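Local coordinates for transcriptional protein SWT1 (PDB 4PQZ) that acts in transcription, probably as an activator, interacts with the TREX complex and RNA polymerase II, and has RNA endonuclease activity, this chain being its C-terminal HEPN domain, at residues S92-L97 and H137-K142; T127-W132 and E157-I162; N84-F89 and N106-L111. All blocks are in the same frame, centred on the assembly; numbering follows the deposited sequence.

Contact 1 (S92-L97 and H137-K142)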
loop_
_atom_site.group_PDB
_atom_site.type_symbol
_atom_site.label_atom_id
_atom_site.label_comp_id
_atom_site.label_asym_id
_atom_site.label_seq_id
_atom_site.Cartn_x
_atom_site.Cartn_y
_atom_site.Cartn_z
ATOM N N SER A 92 -10.288 1.560 -15.097
ATOM C CA SER A 92 -10.436 3.009 -15.197
ATOM C C SER A 92 -9.216 3.791 -14.729
ATOM O O SER A 92 -8.812 4.790 -15.354
ATOM C CB SER A 92 -11.653 3.479 -14.377
ATOM O OG SER A 92 -12.878 3.021 -14.945
ATOM N N VAL A 93 -8.651 3.374 -13.595
ATOM C CA VAL A 93 -7.627 4.191 -12.951
ATOM C C VAL A 93 -6.299 3.472 -12.643
ATOM O O VAL A 93 -5.232 4.003 -12.933
ATOM C CB VAL A 93 -8.160 4.844 -11.658
ATOM C CG1 VAL A 93 -7.278 6.010 -11.288
ATOM C CG2 VAL A 93 -9.599 5.336 -11.841
ATOM N N PHE A 94 -6.364 2.271 -12.069
ATOM C CA PHE A 94 -5.183 1.673 -11.463
ATOM C C PHE A 94 -4.264 0.844 -12.373
ATOM O O PHE A 94 -3.072 0.781 -12.130
ATOM C CB PHE A 94 -5.556 0.897 -10.202
ATOM C CG PHE A 94 -5.909 1.772 -9.062
ATOM C CD1 PHE A 94 -4.912 2.388 -8.311
ATOM C CD2 PHE A 94 -7.238 2.016 -8.748
ATOM C CE1 PHE A 94 -5.236 3.240 -7.246
ATOM C CE2 PHE A 94 -7.579 2.851 -7.693
ATOM C CZ PHE A 94 -6.575 3.457 -6.942
ATOM N N SER A 95 -4.801 0.210 -13.411
ATOM C CA SER A 95 -3.959 -0.595 -14.285
ATOM C C SER A 95 -2.952 0.276 -15.021
ATOM O O SER A 95 -1.873 -0.176 -15.380
ATOM C CB SER A 95 -4.782 -1.378 -15.309
ATOM O OG SER A 95 -5.291 -0.520 -16.306
ATOM N N GLU A 96 -3.328 1.517 -15.278
ATOM C CA GLU A 96 -2.415 2.456 -15.913
ATOM C C GLU A 96 -1.173 2.667 -15.057
ATOM O O GLU A 96 -0.065 2.753 -15.577
ATOM C CB GLU A 96 -3.099 3.801 -16.139
ATOM C CG GLU A 96 -2.222 4.783 -16.853
ATOM C CD GLU A 96 -2.655 6.224 -16.672
ATOM O OE1 GLU A 96 -3.599 6.486 -15.894
ATOM O OE2 GLU A 96 -2.020 7.095 -17.306
ATOM N N LEU A 97 -1.376 2.748 -13.744
ATOM C CA LEU A 97 -0.272 2.930 -12.802
ATOM C C LEU A 97 0.603 1.674 -12.725
ATOM O O LEU A 97 1.763 1.735 -12.336
ATOM C CB LEU A 97 -0.792 3.300 -11.411
ATOM C CG LEU A 97 -1.739 4.499 -11.345
ATOM C CD1 LEU A 97 -2.126 4.843 -9.915
ATOM C CD2 LEU A 97 -1.129 5.681 -12.052
ATOM N N HIS A 137 5.413 2.050 -5.003
ATOM C CA HIS A 137 6.096 2.660 -6.131
ATOM C C HIS A 137 5.175 2.920 -7.320
ATOM O O HIS A 137 5.114 4.039 -7.820
ATOM C CB HIS A 137 7.298 1.810 -6.555
ATOM C CG HIS A 137 8.503 2.008 -5.688
ATOM N ND1 HIS A 137 9.544 1.104 -5.629
ATOM C CD2 HIS A 137 8.839 3.016 -4.850
ATOM C CE1 HIS A 137 10.458 1.542 -4.790
ATOM N NE2 HIS A 137 10.052 2.702 -4.295
ATOM N N PHE A 138 4.466 1.887 -7.769
ATOM C CA PHE A 138 3.520 2.027 -8.882
ATOM C C PHE A 138 2.364 2.967 -8.539
ATOM O O PHE A 138 1.964 3.784 -9.363
ATOM C CB PHE A 138 3.004 0.652 -9.340
ATOM C CG PHE A 138 4.105 -0.267 -9.830
ATOM C CD1 PHE A 138 4.796 0.039 -10.990
ATOM C CD2 PHE A 138 4.452 -1.414 -9.121
ATOM C CE1 PHE A 138 5.834 -0.781 -11.443
ATOM C CE2 PHE A 138 5.480 -2.242 -9.559
ATOM C CZ PHE A 138 6.176 -1.927 -10.726
ATOM N N LEU A 139 1.863 2.868 -7.310
ATOM C CA LEU A 139 0.780 3.729 -6.845
ATOM C C LEU A 139 1.207 5.190 -6.685
ATOM O O LEU A 139 0.352 6.075 -6.631
ATOM C CB LEU A 139 0.170 3.217 -5.533
ATOM C CG LEU A 139 -0.514 1.845 -5.477
ATOM C CD1 LEU A 139 -0.915 1.548 -4.033
ATOM C CD2 LEU A 139 -1.715 1.765 -6.393
ATOM N N PHE A 140 2.518 5.442 -6.614
ATOM C CA PHE A 140 3.043 6.821 -6.541
ATOM C C PHE A 140 3.527 7.331 -7.902
ATOM O O PHE A 140 3.947 8.483 -8.020
ATOM C CB PHE A 140 4.203 6.927 -5.529
ATOM C CG PHE A 140 3.764 7.244 -4.114
ATOM C CD1 PHE A 140 2.892 6.403 -3.434
ATOM C CD2 PHE A 140 4.232 8.379 -3.465
ATOM C CE1 PHE A 140 2.491 6.691 -2.143
ATOM C CE2 PHE A 140 3.830 8.674 -2.163
ATOM C CZ PHE A 140 2.962 7.818 -1.503
ATOM N N SER A 141 3.453 6.475 -8.922
ATOM C CA SER A 141 4.164 6.710 -10.182
ATOM C C SER A 141 3.752 7.989 -10.943
ATOM O O SER A 141 4.470 8.440 -11.843
ATOM C CB SER A 141 4.071 5.486 -11.103
ATOM O OG SER A 141 2.766 5.348 -11.651
ATOM N N LYS A 142 2.614 8.570 -10.586
ATOM C CA LYS A 142 2.196 9.813 -11.218
ATOM C C LYS A 142 2.066 10.931 -10.205
ATOM O O LYS A 142 1.537 11.992 -10.515
ATOM C CB LYS A 142 0.882 9.632 -11.984
ATOM C CG LYS A 142 0.965 8.581 -13.093
ATOM C CD LYS A 142 -0.278 8.635 -13.951
ATOM C CE LYS A 142 0.059 8.688 -15.430
ATOM N NZ LYS A 142 -1.131 9.140 -16.219
#

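Contact 2 (T127-W132 and E157-I162)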
loop_
_atom_site.group_PDB
_atom_site.type_symbol
_atom_site.label_atom_id
_atom_site.label_comp_id
_atom_site.label_asym_id
_atom_site.label_seq_id
_atom_site.Cartn_x
_atom_site.Cartn_y
_atom_site.Cartn_z
ATOM N N THR A 127 8.241 -10.214 3.876
ATOM C CA THR A 127 7.317 -10.492 2.773
ATOM C C THR A 127 6.297 -9.363 2.617
ATOM O O THR A 127 6.022 -8.915 1.506
ATOM C CB THR A 127 6.592 -11.847 2.965
ATOM O OG1 THR A 127 7.547 -12.909 2.847
ATOM C CG2 THR A 127 5.501 -12.044 1.913
ATOM N N PHE A 128 5.775 -8.895 3.749
ATOM C CA PHE A 128 4.816 -7.805 3.788
ATOM C C PHE A 128 5.434 -6.528 3.239
ATOM O O PHE A 128 4.929 -5.948 2.273
ATOM C CB PHE A 128 4.318 -7.579 5.229
ATOM C CG PHE A 128 3.293 -6.481 5.354
ATOM C CD1 PHE A 128 1.951 -6.737 5.103
ATOM C CD2 PHE A 128 3.673 -5.185 5.711
ATOM C CE1 PHE A 128 0.992 -5.715 5.209
ATOM C CE2 PHE A 128 2.733 -4.168 5.813
ATOM C CZ PHE A 128 1.390 -4.436 5.568
ATOM N N GLU A 129 6.524 -6.097 3.869
ATOM C CA GLU A 129 7.202 -4.865 3.493
ATOM C C GLU A 129 7.700 -4.881 2.054
ATOM O O GLU A 129 7.530 -3.889 1.349
ATOM C CB GLU A 129 8.344 -4.544 4.463
ATOM C CG GLU A 129 8.945 -3.146 4.300
ATOM C CD GLU A 129 9.958 -3.046 3.154
ATOM O OE1 GLU A 129 10.147 -1.928 2.625
ATOM O OE2 GLU A 129 10.564 -4.079 2.784
ATOM N N GLN A 130 8.311 -5.983 1.610
ATOM C CA GLN A 130 8.791 -6.055 0.222
ATOM C C GLN A 130 7.673 -5.935 -0.814
ATOM O O GLN A 130 7.857 -5.319 -1.861
ATOM C CB GLN A 130 9.623 -7.320 -0.058
ATOM C CG GLN A 130 11.035 -7.320 0.602
ATOM C CD GLN A 130 12.019 -6.328 -0.021
ATOM O OE1 GLN A 130 12.687 -6.641 -1.011
ATOM N NE2 GLN A 130 12.139 -5.137 0.579
ATOM N N PHE A 131 6.518 -6.530 -0.544
ATOM C CA PHE A 131 5.443 -6.513 -1.539
ATOM C C PHE A 131 4.939 -5.084 -1.690
ATOM O O PHE A 131 4.821 -4.553 -2.806
ATOM C CB PHE A 131 4.301 -7.450 -1.135
ATOM C CG PHE A 131 3.070 -7.316 -1.992
ATOM C CD1 PHE A 131 2.979 -7.981 -3.210
ATOM C CD2 PHE A 131 1.998 -6.537 -1.574
ATOM C CE1 PHE A 131 1.852 -7.858 -3.997
ATOM C CE2 PHE A 131 0.861 -6.414 -2.353
ATOM C CZ PHE A 131 0.793 -7.069 -3.564
ATOM N N TRP A 132 4.685 -4.462 -0.543
ATOM C CA TRP A 132 4.073 -3.138 -0.498
ATOM C C TRP A 132 5.001 -1.998 -0.911
ATOM O O TRP A 132 4.537 -0.973 -1.387
ATOM C CB TRP A 132 3.466 -2.886 0.883
ATOM C CG TRP A 132 2.193 -3.642 1.037
ATOM C CD1 TRP A 132 1.947 -4.698 1.876
ATOM C CD2 TRP A 132 0.997 -3.442 0.281
ATOM N NE1 TRP A 132 0.654 -5.148 1.703
ATOM C CE2 TRP A 132 0.054 -4.392 0.732
ATOM C CE3 TRP A 132 0.631 -2.545 -0.727
ATOM C CZ2 TRP A 132 -1.235 -4.460 0.208
ATOM C CZ3 TRP A 132 -0.650 -2.617 -1.243
ATOM C CH2 TRP A 132 -1.568 -3.571 -0.776
ATOM N N GLU A 157 13.381 4.035 6.197
ATOM C CA GLU A 157 13.094 3.805 7.611
ATOM C C GLU A 157 12.483 2.423 7.889
ATOM O O GLU A 157 12.785 1.801 8.909
ATOM C CB GLU A 157 12.175 4.897 8.160
ATOM C CG GLU A 157 12.677 6.305 7.954
ATOM C CD GLU A 157 11.799 7.321 8.649
ATOM O OE1 GLU A 157 11.334 7.023 9.770
ATOM O OE2 GLU A 157 11.565 8.408 8.074
ATOM N N TRP A 158 11.626 1.943 6.989
ATOM C CA TRP A 158 11.033 0.620 7.157
ATOM C C TRP A 158 12.083 -0.472 7.084
ATOM O O TRP A 158 12.139 -1.337 7.961
ATOM C CB TRP A 158 9.968 0.346 6.101
ATOM C CG TRP A 158 8.756 1.215 6.212
ATOM C CD1 TRP A 158 8.332 1.910 7.316
ATOM C CD2 TRP A 158 7.814 1.491 5.173
ATOM N NE1 TRP A 158 7.177 2.601 7.019
ATOM C CE2 TRP A 158 6.839 2.359 5.713
ATOM C CE3 TRP A 158 7.698 1.090 3.837
ATOM C CZ2 TRP A 158 5.763 2.830 4.959
ATOM C CZ3 TRP A 158 6.627 1.554 3.092
ATOM C CH2 TRP A 158 5.675 2.416 3.654
ATOM N N LYS A 159 12.890 -0.430 6.022
ATOM C CA LYS A 159 13.957 -1.411 5.781
ATOM C C LYS A 159 14.964 -1.470 6.934
ATOM O O LYS A 159 15.256 -2.546 7.460
ATOM C CB LYS A 159 14.716 -1.094 4.489
ATOM C CG LYS A 159 14.002 -1.459 3.218
ATOM C CD LYS A 159 14.825 -1.084 2.009
ATOM C CE LYS A 159 14.173 -1.504 0.726
ATOM N NZ LYS A 159 14.745 -0.755 -0.446
ATOM N N THR A 160 15.466 -0.311 7.346
ATOM C CA THR A 160 16.509 -0.265 8.359
ATOM C C THR A 160 15.962 -0.765 9.691
ATOM O O THR A 160 16.630 -1.526 10.374
ATOM C CB THR A 160 17.147 1.136 8.481
ATOM O OG1 THR A 160 16.194 2.068 9.007
ATOM C CG2 THR A 160 17.626 1.616 7.116
ATOM N N SER A 161 14.735 -0.380 10.033
ATOM C CA SER A 161 14.101 -0.853 11.265
ATOM C C SER A 161 13.842 -2.363 11.217
ATOM O O SER A 161 13.773 -3.035 12.248
ATOM C CB SER A 161 12.796 -0.088 11.538
ATOM O OG SER A 161 13.045 1.287 11.828
ATOM N N ILE A 162 13.699 -2.889 10.006
ATOM C CA ILE A 162 13.585 -4.325 9.794
ATOM C C ILE A 162 14.978 -4.966 9.723
ATOM O O ILE A 162 15.244 -5.956 10.403
ATOM C CB ILE A 162 12.778 -4.642 8.508
ATOM C CG1 ILE A 162 11.287 -4.354 8.717
ATOM C CG2 ILE A 162 12.960 -6.091 8.091
ATOM C CD1 ILE A 162 10.429 -4.627 7.464
#

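Contact 3 (N84-F89 and N106-L111)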
loop_
_atom_site.group_PDB
_atom_site.type_symbol
_atom_site.label_atom_id
_atom_site.label_comp_id
_atom_site.label_asym_id
_atom_site.label_seq_id
_atom_site.Cartn_x
_atom_site.Cartn_y
_atom_site.Cartn_z
ATOM N N ASN A 84 -9.664 -3.979 -2.642
ATOM C CA ASN A 84 -10.963 -3.938 -3.332
ATOM C C ASN A 84 -11.113 -2.679 -4.215
ATOM O O ASN A 84 -11.548 -2.762 -5.369
ATOM C CB ASN A 84 -12.123 -4.069 -2.322
ATOM C CG ASN A 84 -13.491 -3.853 -2.967
ATOM O OD1 ASN A 84 -13.790 -4.433 -4.018
ATOM N ND2 ASN A 84 -14.322 -2.998 -2.350
ATOM N N TYR A 85 -10.715 -1.519 -3.696
ATOM C CA TYR A 85 -10.648 -0.305 -4.526
ATOM C C TYR A 85 -9.724 -0.392 -5.753
ATOM O O TYR A 85 -10.084 0.085 -6.834
ATOM C CB TYR A 85 -10.305 0.923 -3.684
ATOM C CG TYR A 85 -11.512 1.497 -2.992
ATOM C CD1 TYR A 85 -12.713 1.694 -3.682
ATOM C CD2 TYR A 85 -11.473 1.800 -1.642
ATOM C CE1 TYR A 85 -13.823 2.194 -3.038
ATOM C CE2 TYR A 85 -12.571 2.303 -0.997
ATOM C CZ TYR A 85 -13.741 2.502 -1.694
ATOM O OH TYR A 85 -14.811 3.010 -1.024
ATOM N N ILE A 86 -8.548 -0.999 -5.591
ATOM C CA ILE A 86 -7.642 -1.186 -6.724
ATOM C C ILE A 86 -8.273 -2.112 -7.742
ATOM O O ILE A 86 -8.227 -1.841 -8.947
ATOM C CB ILE A 86 -6.265 -1.751 -6.296
ATOM C CG1 ILE A 86 -5.515 -0.725 -5.447
ATOM C CG2 ILE A 86 -5.441 -2.130 -7.513
ATOM C CD1 ILE A 86 -4.232 -1.272 -4.845
ATOM N N TYR A 87 -8.857 -3.205 -7.244
ATOM C CA TYR A 87 -9.703 -4.117 -8.047
ATOM C C TYR A 87 -10.880 -3.444 -8.801
ATOM O O TYR A 87 -11.033 -3.604 -10.016
ATOM C CB TYR A 87 -10.271 -5.229 -7.156
ATOM C CG TYR A 87 -10.887 -6.357 -7.939
ATOM C CD1 TYR A 87 -10.098 -7.406 -8.426
ATOM C CD2 TYR A 87 -12.262 -6.381 -8.212
ATOM C CE1 TYR A 87 -10.665 -8.452 -9.159
ATOM C CE2 TYR A 87 -12.837 -7.425 -8.945
ATOM C CZ TYR A 87 -12.034 -8.455 -9.414
ATOM O OH TYR A 87 -12.595 -9.485 -10.136
ATOM N N LEU A 88 -11.713 -2.702 -8.082
ATOM C CA LEU A 88 -12.923 -2.100 -8.692
ATOM C C LEU A 88 -12.598 -1.042 -9.728
ATOM O O LEU A 88 -13.327 -0.878 -10.700
ATOM C CB LEU A 88 -13.821 -1.457 -7.635
ATOM C CG LEU A 88 -14.627 -2.404 -6.759
ATOM C CD1 LEU A 88 -15.415 -1.578 -5.755
ATOM C CD2 LEU A 88 -15.550 -3.261 -7.622
ATOM N N PHE A 89 -11.497 -0.324 -9.504
ATOM C CA PHE A 89 -11.120 0.793 -10.358
ATOM C C PHE A 89 -9.928 0.469 -11.243
ATOM O O PHE A 89 -9.258 1.376 -11.741
ATOM C CB PHE A 89 -10.871 2.057 -9.516
ATOM C CG PHE A 89 -12.133 2.632 -8.926
ATOM C CD1 PHE A 89 -12.955 3.464 -9.684
ATOM C CD2 PHE A 89 -12.511 2.325 -7.629
ATOM C CE1 PHE A 89 -14.133 3.984 -9.156
ATOM C CE2 PHE A 89 -13.704 2.843 -7.094
ATOM C CZ PHE A 89 -14.507 3.671 -7.864
ATOM N N ASN A 106 -6.562 -9.555 -11.391
ATOM C CA ASN A 106 -6.882 -10.653 -10.470
ATOM C C ASN A 106 -6.074 -10.733 -9.151
ATOM O O ASN A 106 -6.538 -11.306 -8.164
ATOM C CB ASN A 106 -6.839 -11.983 -11.227
ATOM C CG ASN A 106 -7.276 -13.154 -10.372
ATOM O OD1 ASN A 106 -8.469 -13.369 -10.153
ATOM N ND2 ASN A 106 -6.307 -13.923 -9.881
ATOM N N GLU A 107 -4.878 -10.144 -9.129
ATOM C CA GLU A 107 -4.051 -10.091 -7.918
ATOM C C GLU A 107 -4.771 -9.385 -6.738
ATOM O O GLU A 107 -4.482 -9.657 -5.558
ATOM C CB GLU A 107 -2.717 -9.389 -8.236
ATOM C CG GLU A 107 -1.455 -10.013 -7.594
ATOM C CD GLU A 107 -1.248 -9.559 -6.161
ATOM O OE1 GLU A 107 -1.825 -8.513 -5.797
ATOM O OE2 GLU A 107 -0.525 -10.240 -5.399
ATOM N N TRP A 108 -5.698 -8.477 -7.062
ATOM C CA TRP A 108 -6.371 -7.660 -6.043
ATOM C C TRP A 108 -7.744 -8.178 -5.641
ATOM O O TRP A 108 -8.399 -7.611 -4.771
ATOM C CB TRP A 108 -6.477 -6.219 -6.518
ATOM C CG TRP A 108 -5.143 -5.692 -6.927
ATOM C CD1 TRP A 108 -4.693 -5.505 -8.198
ATOM C CD2 TRP A 108 -4.061 -5.346 -6.059
ATOM N NE1 TRP A 108 -3.420 -5.023 -8.180
ATOM C CE2 TRP A 108 -3.000 -4.922 -6.882
ATOM C CE3 TRP A 108 -3.895 -5.323 -4.666
ATOM C CZ2 TRP A 108 -1.777 -4.493 -6.357
ATOM C CZ3 TRP A 108 -2.669 -4.886 -4.144
ATOM C CH2 TRP A 108 -1.631 -4.493 -4.989
ATOM N N LYS A 109 -8.165 -9.266 -6.264
ATOM C CA LYS A 109 -9.447 -9.881 -5.951
ATOM C C LYS A 109 -9.471 -10.397 -4.510
ATOM O O LYS A 109 -10.441 -10.193 -3.774
ATOM C CB LYS A 109 -9.724 -11.007 -6.949
ATOM C CG LYS A 109 -11.178 -11.465 -7.042
ATOM C CD LYS A 109 -11.437 -12.130 -8.394
ATOM C CE LYS A 109 -12.419 -13.280 -8.274
ATOM N NZ LYS A 109 -13.523 -12.949 -7.342
ATOM N N SER A 110 -8.398 -11.069 -4.114
ATOM C CA SER A 110 -8.260 -11.586 -2.750
ATOM C C SER A 110 -6.780 -11.767 -2.446
ATOM O O SER A 110 -6.151 -12.736 -2.880
ATOM C CB SER A 110 -9.007 -12.920 -2.570
ATOM O OG SER A 110 -9.114 -13.280 -1.192
ATOM N N LEU A 111 -6.227 -10.804 -1.722
ATOM C CA LEU A 111 -4.839 -10.858 -1.292
ATOM C C LEU A 111 -4.646 -11.985 -0.293
ATOM O O LEU A 111 -5.540 -12.264 0.512
ATOM C CB LEU A 111 -4.435 -9.543 -0.617
ATOM C CG LEU A 111 -4.152 -8.287 -1.435
ATOM C CD1 LEU A 111 -3.808 -7.146 -0.474
ATOM C CD2 LEU A 111 -3.008 -8.546 -2.411
#

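Contact 1 (S92-L97 and H137-K142)
L97 buries more surface here than any other residue, lodging against the C-terminal end of helix 122-139 in the all-helical HEPN fold. Its CA lies 5.5 Å from the CA of F138. Leucine suits the place because CD2 packs on the K142 methylenes while CB lies against F138 O. CG stands anti to the carbonyl carbon (chi1 -53°), which brings CD2 to 3.6 Å from K142 CD. Further along, K142 NZ donates to E96 OE2 in a salt bridge modelled so short that its exact length is doubtful. Lysine suits the spot because its methylenes serve the leucine while its ammonium meets the exposed glutamate. As the helix ends, F138 O takes two donors: S141 N at 3.1 Å and S141 OG at 2.9 Å. The serine thus spends its hydroxyl on its own turn, with OG folded between the backbone N and the carbonyl carbon (chi1 73°), and not on L97 O. Outside the two segments, E96 O accepts from T99 OG1, and H137 NE2 is held by E152 of helix 145-163. Deeper in, a purely apolar touch completes the contact: L139 CD2 rests 3.8 Å from F94 CD1.

Contact 2 (T127-W132 and E157-I162)
Q130 NE2 donates to E129 OE2 over 2.9 Å, a nearly straight bond (166° at the hydrogen) that ties two neighbours on helix 122-139. The carboxylate oxygen uses its syn lone pair and lies almost in the plane of the amide, so the glutamine steadies the rotation of the carboxylate. E129 itself is buried, and its chain, bent at chi2 (-81°), presents carbon as well as oxygen to helix 145-163. E129 CB lies 3.7 Å from I162 CD1, and E129 CG comes 4.1 Å from W158 CB. A glutamate suits this place because its methylenes can pack like an apolar side chain while OE2 is satisfied by the amide of Q130. E129 OE1 sits at the edge of the W158 indole, the carboxylate and ring planes being strongly inclined to one another, and also lies 3.9 Å from K159 CG. The lysine ammonium is not bonded to E129: K159 NZ forms its salt bridge with E133, whose carboxylate comes close to that of E129, a proximity that might make proton uptake easier for one of them. The W158 N-H is satisfied by Q45 OE1. Within helix 145-163, E157 O accepts both S161 N and S161 OG, which arrive from opposite faces of its plane. This is antiparallel packing of successive HEPN-domain helices, at 161° with axes 11.0 Å apart, a spacing consistent with the bulky side chains, E129 and W158 among them, between the axes; helix 35-62 packs against both, meeting F128 and W132 on one and S161 on the other.

Contact 3 (N84-F89 and N106-L111)
I86 CG2 sits squarely over the five-membered ring of W108, 3.5 Å from its centroid and 7° off the ring normal, a CH-pi contact that joins helix 79-88 of the HEPN fold to the loop leading into helix 113-116. The isoleucine lays two branches along the indole: CG2, anti to the backbone N, covers the pyrrole part, while CD1 reaches the benzene part, 4.0 Å from W108 CZ3. Isoleucine suits the spot because its short branch and its longer one end in methyls that meet different parts of the ring system. The opposite face of W108 is met by E107 OE1, which lies 3.7 Å above the plane over its centre, so the indole lies between an apolar methyl and a carboxylate oxygen. Replacing W108 by an alanine would probably leave both I86 methyls without the surface they pack on, open a gap beside W132 and W90, and take from E107 OE1 the ring it lies over. The next residue of the helix reaches the backbone instead. With CG anti to its N (chi1 -167°), the Y87 ring swings out along K109, and Y87 CD1 approaches K109 N at 3.4 Å. Both side chains point the same way, and Y87 CE1 lies 3.5 Å from K109 CB; the methylenes of a lysine can run alongside a tyrosine ring. K105 adds a cation-pi contact to that ring, and S83 OG is hydrogen-bonded to W108 O. At the far end, Y87 OH is 3.4 Å from K109 CD, a packing contact with a methylene.

Contacts 1 and 3 adjoin, with centres about 13 Å apart, because helices 79-88 and 90-97 follow each other in the chain. A probable hydrogen bond from F94 N, 3.0 Å long, runs back to the O of F89, the residue between the two helices, and L139 CD2 reaches I86 CD1 at 4.2 Å. Contact 2 lies about 22 Å from contact 3, centre to centre, across the middle of the chain; yet W132 CH2 meets W108 CZ3 at 3.8 Å, so the indoles link their segments. Contacts 1 and 2 share helix 122-139 but do not touch, their nearest atoms being about 5 Å apart. Helix 122-139 thus supplies a segment to contacts 1 and 2 and packs on W108 of contact 3 through W132.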